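Local coordinates for protein decapping nuclease RAI1 (Candida albicans, PDB 5BUD) that hydrolyses the NAD cap from the 5' ends of certain RNAs, using divalent metal ions, and stimulates the exoribonuclease RAT1, at residues A[204-209]-A[223-228]. Residues are numbered along the deposited sequence; the frame is centred on the assembly and turned at random.
With MN (manganese (II) ion), chain F; MN (manganese (II) ion), chain E.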
loop_
_atom_site.group_PDB
_atom_site.type_symbol
_atom_site.label_atom_id
_atom_site.label_comp_id
_atom_site.label_asym_id
_atom_site.label_seq_id
_atom_site.Cartn_x
_atom_site.Cartn_y
_atom_site.Cartn_z
ATOM N N GLU A 204 10.736 3.643 -10.482
ATOM C CA GLU A 204 11.289 2.389 -10.003
ATOM C C GLU A 204 10.520 1.907 -8.779
ATOM O O GLU A 204 10.184 2.713 -7.917
ATOM C CB GLU A 204 12.762 2.551 -9.649
ATOM C CG GLU A 204 13.672 2.899 -10.832
ATOM C CD GLU A 204 15.085 3.177 -10.348
ATOM O OE1 GLU A 204 15.321 4.282 -9.802
ATOM O OE2 GLU A 204 15.943 2.282 -10.486
ATOM N N GLN A 205 10.261 0.604 -8.717
ATOM C CA GLN A 205 9.510 0.002 -7.620
ATOM C C GLN A 205 9.952 -1.434 -7.418
ATOM O O GLN A 205 10.268 -2.138 -8.384
ATOM C CB GLN A 205 8.021 -0.098 -7.949
ATOM C CG GLN A 205 7.263 1.169 -8.217
ATOM C CD GLN A 205 5.783 0.856 -8.447
ATOM O OE1 GLN A 205 5.430 -0.103 -9.166
ATOM N NE2 GLN A 205 4.918 1.648 -7.841
ATOM N N TYR A 206 9.929 -1.875 -6.166
ATOM C CA TYR A 206 10.102 -3.255 -5.820
ATOM C C TYR A 206 8.822 -3.726 -5.147
ATOM O O TYR A 206 8.390 -3.139 -4.130
ATOM C CB TYR A 206 11.260 -3.393 -4.870
ATOM C CG TYR A 206 11.525 -4.789 -4.381
ATOM C CD1 TYR A 206 12.262 -5.703 -5.131
ATOM C CD2 TYR A 206 11.071 -5.192 -3.151
ATOM C CE1 TYR A 206 12.508 -6.992 -4.646
ATOM C CE2 TYR A 206 11.318 -6.450 -2.669
ATOM C CZ TYR A 206 12.051 -7.333 -3.399
ATOM O OH TYR A 206 12.237 -8.586 -2.842
ATOM N N LEU A 207 8.224 -4.776 -5.699
ATOM C CA LEU A 207 6.967 -5.278 -5.196
ATOM C C LEU A 207 7.075 -6.670 -4.619
ATOM O O LEU A 207 7.550 -7.606 -5.277
ATOM C CB LEU A 207 5.881 -5.241 -6.274
ATOM C CG LEU A 207 5.638 -3.824 -6.817
ATOM C CD1 LEU A 207 6.368 -3.660 -8.136
ATOM C CD2 LEU A 207 4.154 -3.557 -7.003
ATOM N N SER A 208 6.573 -6.801 -3.397
ATOM C CA SER A 208 6.466 -8.065 -2.726
ATOM C C SER A 208 5.039 -8.562 -2.883
ATOM O O SER A 208 4.072 -7.801 -2.759
ATOM C CB SER A 208 6.765 -7.882 -1.242
ATOM O OG SER A 208 6.819 -9.099 -0.546
ATOM N N VAL A 209 4.914 -9.850 -3.129
ATOM C CA VAL A 209 3.651 -10.535 -3.078
ATOM C C VAL A 209 3.704 -11.507 -1.926
ATOM O O VAL A 209 4.562 -12.399 -1.880
ATOM C CB VAL A 209 3.336 -11.266 -4.389
ATOM C CG1 VAL A 209 2.025 -12.014 -4.277
ATOM C CG2 VAL A 209 3.223 -10.257 -5.503
ATOM N N GLY A 223 2.303 -5.540 -2.681
ATOM C CA GLY A 223 2.599 -4.218 -2.198
ATOM C C GLY A 223 4.020 -3.809 -2.452
ATOM O O GLY A 223 4.944 -4.620 -2.444
ATOM N N GLU A 224 4.181 -2.522 -2.640
ATOM C CA GLU A 224 5.466 -1.968 -2.955
ATOM C C GLU A 224 6.248 -1.766 -1.657
ATOM O O GLU A 224 5.669 -1.396 -0.644
ATOM C CB GLU A 224 5.259 -0.698 -3.748
ATOM C CG GLU A 224 6.509 -0.091 -4.332
ATOM C CD GLU A 224 6.897 1.192 -3.634
ATOM O OE1 GLU A 224 6.279 1.503 -2.588
ATOM O OE2 GLU A 224 7.810 1.879 -4.140
ATOM N N ILE A 225 7.541 -2.100 -1.693
ATOM C CA ILE A 225 8.419 -2.085 -0.515
ATOM C C ILE A 225 9.433 -0.967 -0.680
ATOM O O ILE A 225 10.051 -0.839 -1.737
ATOM C CB ILE A 225 9.125 -3.450 -0.349
ATOM C CG1 ILE A 225 8.120 -4.570 -0.062
ATOM C CG2 ILE A 225 10.198 -3.393 0.744
ATOM C CD1 ILE A 225 7.304 -4.352 1.206
ATOM N N ASP A 226 9.612 -0.128 0.331
ATOM C CA ASP A 226 10.516 1.022 0.195
ATOM C C ASP A 226 11.980 0.622 0.231
ATOM O O ASP A 226 12.778 1.078 -0.589
ATOM C CB ASP A 226 10.262 2.078 1.266
ATOM C CG ASP A 226 9.004 2.887 0.992
ATOM O OD1 ASP A 226 8.604 2.899 -0.182
ATOM O OD2 ASP A 226 8.484 3.558 1.910
ATOM N N CYS A 227 12.341 -0.216 1.176
ATOM C CA CYS A 227 13.732 -0.658 1.261
ATOM C C CYS A 227 13.899 -1.779 2.243
ATOM O O CYS A 227 12.933 -2.211 2.890
ATOM C CB CYS A 227 14.688 0.514 1.585
ATOM S SG CYS A 227 14.466 1.301 3.214
ATOM N N CYS A 228 15.138 -2.269 2.311
ATOM C CA CYS A 228 15.542 -3.327 3.190
ATOM C C CYS A 228 16.477 -2.725 4.275
ATOM O O CYS A 228 17.302 -1.863 4.000
ATOM C CB CYS A 228 16.249 -4.398 2.389
ATOM S SG CYS A 228 16.834 -5.797 3.360
HETATM MN MN MN F . 6.552 3.126 -0.970
HETATM MN MN MN E . 6.966 5.042 1.956
HETATM O O HOH W 1 8.464 3.495 -5.806
HETATM O O HOH W 2 9.802 0.190 -4.226
HETATM O O HOH W 3 5.371 1.263 0.340
HETATM O O HOH W 4 8.283 6.514 1.100
#
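Glu224 meets Gln205 where two antiparallel strands begin to part: its CG lies 3.9 Å from Gln205 CB, the two side chains crossing at about a right angle. With CG anti to the backbone N (chi1 -172°) and a bend at chi2, the carboxylate turns to one manganese ion, which Glu224 OE1 binds at 2.3 Å. Asp226 OD1 binds the same ion, while its OD2 goes to a second manganese, so this carboxylate bridges these two ions. Glu245 and the Leu246 carbonyl also bind that second ion, and an RNA phosphate joins Glu224 on the first. A water accepts from Tyr206 N (2.8 Å) and lies within hydrogen-bonding distance of Ile225 O and Glu224 OE2, bridging the two backbones where they diverge and holding the carboxylate's second oxygen. Next along the strands, Ile225 N donates almost straight to Tyr206 O (2.8 Å), and Ser208 and Gly223 exchange two backbone bonds. On the sheet face opposite Glu224, Ile225 CB meets the edge of the Tyr206 ring at CD2 (3.8 Å), its CG1 touches Ser208 CB, and the Tyr206 hydroxyl hydrogen-bonds the Tyr243 hydroxyl. This PD-(D/E)XK-core hairpin, strands 205-214 and 217-228, is flanked by strands 21-28 and 243-250 respectively.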